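PDB 5MU5: DUF115 domain-containing protein from Magnetospirillum magneticum AMB-1, which is a Maf glycosyltransferase that probably attaches sugars to flagellin and is involved in formation of the bacterial flagellum. Local coordinates for residues 239-245 with 592-597; 638-642 with 659-663. All coordinates share one frame; numbering follows the deposited sequence.

Interaction 1: 239-245 with 592-597; sequences LGFLHDE and FFVRGT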
loop_
_atom_site.group_PDB
_atom_site.type_symbol
_atom_site.label_atom_id
_atom_site.label_comp_id
_atom_site.label_asym_id
_atom_site.label_seq_id
_atom_site.Cartn_x
_atom_site.Cartn_y
_atom_site.Cartn_z
ATOM N N LEU A 239 6.240 -0.819 2.711
ATOM C CA LEU A 239 7.170 -1.857 2.237
ATOM C C LEU A 239 7.655 -2.621 3.451
ATOM O O LEU A 239 8.051 -2.043 4.456
ATOM C CB LEU A 239 8.352 -1.273 1.483
ATOM C CG LEU A 239 8.049 -0.473 0.218
ATOM C CD1 LEU A 239 9.326 0.176 -0.281
ATOM C CD2 LEU A 239 7.445 -1.371 -0.845
ATOM N N GLY A 240 7.595 -3.929 3.375
ATOM C CA GLY A 240 8.007 -4.750 4.478
ATOM C C GLY A 240 9.494 -4.690 4.732
ATOM O O GLY A 240 10.308 -4.636 3.804
ATOM N N PHE A 241 9.832 -4.740 6.003
ATOM C CA PHE A 241 11.194 -4.704 6.473
ATOM C C PHE A 241 11.818 -6.093 6.532
ATOM O O PHE A 241 11.139 -7.085 6.747
ATOM C CB PHE A 241 11.230 -4.043 7.852
ATOM C CG PHE A 241 10.703 -2.643 7.848
ATOM C CD1 PHE A 241 11.205 -1.705 6.940
ATOM C CD2 PHE A 241 9.738 -2.237 8.762
ATOM C CE1 PHE A 241 10.733 -0.400 6.932
ATOM C CE2 PHE A 241 9.259 -0.924 8.756
ATOM C CZ PHE A 241 9.752 -0.012 7.838
ATOM N N LEU A 242 13.129 -6.143 6.382
ATOM C CA LEU A 242 13.849 -7.395 6.331
ATOM C C LEU A 242 13.406 -8.380 7.405
ATOM O O LEU A 242 13.118 -9.526 7.109
ATOM C CB LEU A 242 15.357 -7.140 6.457
ATOM C CG LEU A 242 16.239 -8.383 6.412
ATOM C CD1 LEU A 242 16.062 -9.113 5.092
ATOM C CD2 LEU A 242 17.698 -8.045 6.643
ATOM N N HIS A 243 13.366 -7.939 8.656
ATOM C CA HIS A 243 13.114 -8.869 9.759
ATOM C C HIS A 243 11.705 -9.394 9.780
ATOM O O HIS A 243 11.505 -10.544 10.145
ATOM C CB HIS A 243 13.489 -8.260 11.107
ATOM C CG HIS A 243 14.943 -7.967 11.227
ATOM N ND1 HIS A 243 15.434 -6.928 11.986
ATOM C CD2 HIS A 243 16.011 -8.536 10.623
ATOM C CE1 HIS A 243 16.749 -6.903 11.885
ATOM N NE2 HIS A 243 17.124 -7.862 11.054
ATOM N N ASP A 244 10.737 -8.567 9.389
ATOM C CA ASP A 244 9.353 -9.038 9.268
ATOM C C ASP A 244 9.235 -10.019 8.101
ATOM O O ASP A 244 8.500 -10.975 8.182
ATOM C CB ASP A 244 8.375 -7.865 9.088
ATOM C CG ASP A 244 8.401 -6.904 10.269
ATOM O OD1 ASP A 244 8.397 -7.390 11.429
ATOM O OD2 ASP A 244 8.448 -5.659 10.043
ATOM N N GLU A 245 9.959 -9.786 7.016
ATOM C CA GLU A 245 9.905 -10.705 5.895
ATOM C C GLU A 245 10.540 -12.022 6.289
ATOM O O GLU A 245 10.100 -13.059 5.837
ATOM C CB GLU A 245 10.571 -10.131 4.652
ATOM C CG GLU A 245 9.862 -8.894 4.105
ATOM C CD GLU A 245 8.470 -9.167 3.541
ATOM O OE1 GLU A 245 8.271 -10.222 2.900
ATOM O OE2 GLU A 245 7.577 -8.300 3.712
ATOM N N PHE A 592 11.333 -8.615 -2.245
ATOM C CA PHE A 592 10.506 -8.500 -1.061
ATOM C C PHE A 592 11.351 -8.475 0.185
ATOM O O PHE A 592 11.039 -7.760 1.122
ATOM C CB PHE A 592 9.524 -9.652 -0.930
ATOM C CG PHE A 592 8.256 -9.447 -1.672
ATOM C CD1 PHE A 592 7.405 -8.427 -1.312
ATOM C CD2 PHE A 592 7.897 -10.295 -2.709
ATOM C CE1 PHE A 592 6.219 -8.235 -1.983
ATOM C CE2 PHE A 592 6.717 -10.120 -3.386
ATOM C CZ PHE A 592 5.875 -9.088 -3.022
ATOM N N PHE A 593 12.402 -9.270 0.213
ATOM C CA PHE A 593 13.255 -9.321 1.406
ATOM C C PHE A 593 13.933 -8.019 1.772
ATOM O O PHE A 593 13.961 -7.660 2.936
ATOM C CB PHE A 593 14.297 -10.428 1.295
ATOM C CG PHE A 593 13.931 -11.654 2.047
ATOM C CD1 PHE A 593 12.929 -12.478 1.599
ATOM C CD2 PHE A 593 14.593 -11.979 3.225
ATOM C CE1 PHE A 593 12.582 -13.608 2.310
ATOM C CE2 PHE A 593 14.237 -13.101 3.946
ATOM C CZ PHE A 593 13.237 -13.921 3.482
ATOM N N VAL A 594 14.441 -7.297 0.783
ATOM C CA VAL A 594 15.306 -6.156 1.047
ATOM C C VAL A 594 14.792 -4.768 0.683
ATOM O O VAL A 594 15.285 -3.783 1.241
ATOM C CB VAL A 594 16.668 -6.354 0.350
ATOM C CG1 VAL A 594 17.308 -7.647 0.827
ATOM C CG2 VAL A 594 16.546 -6.336 -1.173
ATOM N N ARG A 595 13.798 -4.659 -0.192
ATOM C CA ARG A 595 13.394 -3.332 -0.693
ATOM C C ARG A 595 12.911 -2.341 0.368
ATOM O O ARG A 595 13.156 -1.150 0.251
ATOM C CB ARG A 595 12.326 -3.449 -1.782
ATOM C CG ARG A 595 11.000 -3.982 -1.279
ATOM C CD ARG A 595 10.051 -4.341 -2.394
ATOM N NE ARG A 595 8.719 -4.560 -1.846
ATOM C CZ ARG A 595 7.613 -4.687 -2.571
ATOM N NH1 ARG A 595 7.670 -4.637 -3.893
ATOM N NH2 ARG A 595 6.448 -4.874 -1.967
ATOM N N GLY A 596 12.199 -2.821 1.376
ATOM C CA GLY A 596 11.662 -1.939 2.403
ATOM C C GLY A 596 12.791 -1.331 3.201
ATOM O O GLY A 596 12.814 -0.125 3.460
ATOM N N THR A 597 13.746 -2.171 3.568
ATOM C CA THR A 597 14.853 -1.732 4.360
ATOM C C THR A 597 15.731 -0.760 3.574
ATOM O O THR A 597 15.952 0.374 4.032
ATOM C CB THR A 597 15.588 -2.944 4.905
ATOM O OG1 THR A 597 14.679 -3.657 5.768
ATOM C CG2 THR A 597 16.837 -2.533 5.685
HETATM O O HOH W 1 13.138 -4.995 3.355
#

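Interaction 2: 638-642 with 659-663; sequences LQVEW and KVTGW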
loop_
_atom_site.group_PDB
_atom_site.type_symbol
_atom_site.label_atom_id
_atom_site.label_comp_id
_atom_site.label_asym_id
_atom_site.label_seq_id
_atom_site.Cartn_x
_atom_site.Cartn_y
_atom_site.Cartn_z
ATOM N N LEU A 638 24.990 -10.774 5.870
ATOM C CA LEU A 638 25.290 -11.788 6.878
ATOM C C LEU A 638 24.050 -12.303 7.564
ATOM O O LEU A 638 23.987 -13.477 7.895
ATOM C CB LEU A 638 26.251 -11.240 7.928
ATOM C CG LEU A 638 27.650 -10.975 7.386
ATOM C CD1 LEU A 638 28.401 -10.110 8.383
ATOM C CD2 LEU A 638 28.393 -12.278 7.097
ATOM N N GLN A 639 23.072 -11.430 7.787
ATOM C CA GLN A 639 21.824 -11.842 8.457
ATOM C C GLN A 639 21.021 -12.802 7.597
ATOM O O GLN A 639 20.480 -13.801 8.080
ATOM C CB GLN A 639 20.977 -10.626 8.829
ATOM C CG GLN A 639 21.504 -9.927 10.063
ATOM C CD GLN A 639 20.559 -8.888 10.617
ATOM O OE1 GLN A 639 19.518 -8.606 10.041
ATOM N NE2 GLN A 639 20.934 -8.298 11.752
ATOM N N VAL A 640 20.981 -12.497 6.306
ATOM C CA VAL A 640 20.265 -13.309 5.340
ATOM C C VAL A 640 20.840 -14.721 5.275
ATOM O O VAL A 640 20.081 -15.696 5.296
ATOM C CB VAL A 640 20.271 -12.627 3.950
ATOM C CG1 VAL A 640 19.942 -13.601 2.826
ATOM C CG2 VAL A 640 19.295 -11.457 3.945
ATOM N N GLU A 641 22.170 -14.817 5.206
ATOM C CA GLU A 641 22.856 -16.103 5.093
ATOM C C GLU A 641 22.693 -16.930 6.356
ATOM O O GLU A 641 22.455 -18.131 6.295
ATOM C CB GLU A 641 24.340 -15.903 4.774
ATOM C CG GLU A 641 24.578 -15.412 3.349
ATOM C CD GLU A 641 26.025 -15.014 3.072
ATOM O OE1 GLU A 641 26.862 -15.012 4.009
ATOM O OE2 GLU A 641 26.326 -14.672 1.904
ATOM N N TRP A 642 22.840 -16.276 7.498
ATOM C CA TRP A 642 22.575 -16.909 8.783
ATOM C C TRP A 642 21.112 -17.373 8.912
ATOM O O TRP A 642 20.839 -18.448 9.439
ATOM C CB TRP A 642 22.907 -15.914 9.890
ATOM C CG TRP A 642 22.425 -16.297 11.238
ATOM C CD1 TRP A 642 23.036 -17.141 12.107
ATOM C CD2 TRP A 642 21.240 -15.821 11.898
ATOM N NE1 TRP A 642 22.301 -17.235 13.266
ATOM C CE2 TRP A 642 21.191 -16.441 13.160
ATOM C CE3 TRP A 642 20.211 -14.940 11.538
ATOM C CZ2 TRP A 642 20.160 -16.202 14.076
ATOM C CZ3 TRP A 642 19.180 -14.711 12.445
ATOM C CH2 TRP A 642 19.168 -15.343 13.701
ATOM N N LYS A 659 17.211 -12.694 18.456
ATOM C CA LYS A 659 18.561 -12.841 17.925
ATOM C C LYS A 659 18.961 -11.816 16.868
ATOM O O LYS A 659 20.056 -11.270 16.961
ATOM C CB LYS A 659 18.765 -14.249 17.426
ATOM C CG LYS A 659 18.708 -15.225 18.576
ATOM C CD LYS A 659 18.994 -16.624 18.104
ATOM C CE LYS A 659 19.056 -17.572 19.276
ATOM N NZ LYS A 659 19.590 -18.876 18.804
ATOM N N VAL A 660 18.105 -11.508 15.892
ATOM C CA VAL A 660 18.454 -10.415 14.963
ATOM C C VAL A 660 18.520 -9.089 15.726
ATOM O O VAL A 660 19.344 -8.237 15.418
ATOM C CB VAL A 660 17.516 -10.275 13.751
ATOM C CG1 VAL A 660 17.594 -11.520 12.886
ATOM C CG2 VAL A 660 16.081 -9.968 14.174
ATOM N N THR A 661 17.666 -8.933 16.734
ATOM C CA THR A 661 17.672 -7.747 17.600
ATOM C C THR A 661 19.002 -7.630 18.323
ATOM O O THR A 661 19.553 -6.543 18.408
ATOM C CB THR A 661 16.526 -7.797 18.658
ATOM O OG1 THR A 661 15.255 -7.641 18.005
ATOM C CG2 THR A 661 16.678 -6.694 19.758
ATOM N N GLY A 662 19.504 -8.750 18.843
ATOM C CA GLY A 662 20.765 -8.770 19.588
ATOM C C GLY A 662 22.018 -8.853 18.721
ATOM O O GLY A 662 23.121 -9.026 19.232
ATOM N N TRP A 663 21.851 -8.707 17.409
ATOM C CA TRP A 663 22.957 -8.793 16.462
ATOM C C TRP A 663 24.023 -7.730 16.776
ATOM O O TRP A 663 23.759 -6.541 16.673
ATOM C CB TRP A 663 22.411 -8.624 15.035
ATOM C CG TRP A 663 23.351 -9.061 13.986
ATOM C CD1 TRP A 663 24.348 -8.323 13.426
ATOM C CD2 TRP A 663 23.391 -10.347 13.351
ATOM N NE1 TRP A 663 25.016 -9.070 12.494
ATOM C CE2 TRP A 663 24.457 -10.318 12.428
ATOM C CE3 TRP A 663 22.634 -11.521 13.477
ATOM C CZ2 TRP A 663 24.789 -11.419 11.627
ATOM C CZ3 TRP A 663 22.971 -12.613 12.688
ATOM C CH2 TRP A 663 24.041 -12.551 11.773
HETATM O O HOH W 2 19.687 -6.142 13.198
#

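Interaction 1: 239-245 with 592-597
Leu242 N donates a nearly straight hydrogen bond (169°) to Thr597 OG1 at 3.0 Å, joining the first turn of helix 242-257 to helix 589-609. Beside it, Leu242 CG stands anti to the backbone N (chi1 -180°), and with the chi2 turn CD1 comes 3.7 Å from Phe593 CD2. Water 1 bridges the backbones: it donates to Gly240 O and to Phe593 O and accepts from Thr597 N at 2.9 Å, where helix 589-609 is kinked and the N of Thr597 lacks its bond to the preceding turn. The contact thus fastens the N-terminus of helix 242-257, with Phe241 at the N-cap position, onto the Maf helical bundle. Gly596 lets the chains close in, its CA 3.3 Å from Gly240 O in a CA-H...O contact; a CB there would clash with that oxygen. The Arg595 guanidinium is sandwiched between Leu239 CD2 over one face and Phe592 CD1 over the other. Replacing Thr597 by a valine would probably leave Leu242 N without this acceptor and break the link to Asp91, whose OD1 is hydrogen-bonded to OG1. Further out, Glu245 CG packs on Phe592 O at 3.4 Å, while its OE1 accepts from Ser373 N.

Interaction 2: 638-642 with 659-663
Residues 638-642 of helix 618-646 and the end of helix 653-661 meet across a gap of 7.5 Å between Gln639 CA and Val660 CA, with no direct hydrogen bond between them; the contact is made by side chains and by a water bridge. Trp663, just past the helix end, reaches back between Gln639 and Trp642. Its six-membered edge points into the face of Trp642 in a T-shaped pair, the Trp642 five-membered ring and the Trp663 six-membered ring having centroids 5.4 Å apart and planes at 70°. The closest approach is Trp663 CZ3 to Trp642 CD2, 3.7 Å. One face of the Trp663 indole carries Gln639: CG sits almost exactly above the six-membered ring, 3.7 Å from its centroid and 6° off the normal, a CH-pi contact, and NE2 lies over the same face at the CG corner of the five-membered ring, 3.4 Å from Trp663 CG. The amide plane stands steeply to the indole, at 73°. The extended Gln639 chain carries NE2 on to water 2, which accepts from it and donates to Val660 O, an oxygen that also receives Trp663 N. Gln639 OE1 is held by His243, so both ends of the amide are engaged. Trp642, its CG anti to the backbone N, spreads its six-membered ring against helix 653-661, where CZ3 meets Val660 CG1 at 3.6 Å and CH2 meets Lys659 CB. Leu638 CB adds an apolar touch at Trp663 CZ2, and Phe650 makes a second edge-to-face pair with Trp642. Two consecutive helices of the Maf helical bundle, 618-646 and 653-661, are here folded back on each other as an alpha-helical hairpin, one tryptophan on the first and one just past the end of the second packing the last helix and the residues after it against helix 618-646.

Interactions 1 and 2, whose centres lie 14 Å apart, are joined directly through His243 and Leu242 of helix 242-257, which meet helices 618-646 and 653-661. His243 NE2 and Gln639 OE1 are 2.7 Å apart, a probable hydrogen bond, and His243 NE2 also packs 3.6 Å from Val660 CB, so one imidazole reaches both segments of interaction 2. Leu242 adds apolar contact, its CD1 lying 4.2 Å from Val640 CG2. In sequence, both segments of interaction 1 precede those of interaction 2. Together they connect the start of helix 242-257 to three helices of the Maf bundle, 589-609, 618-646 and 653-661.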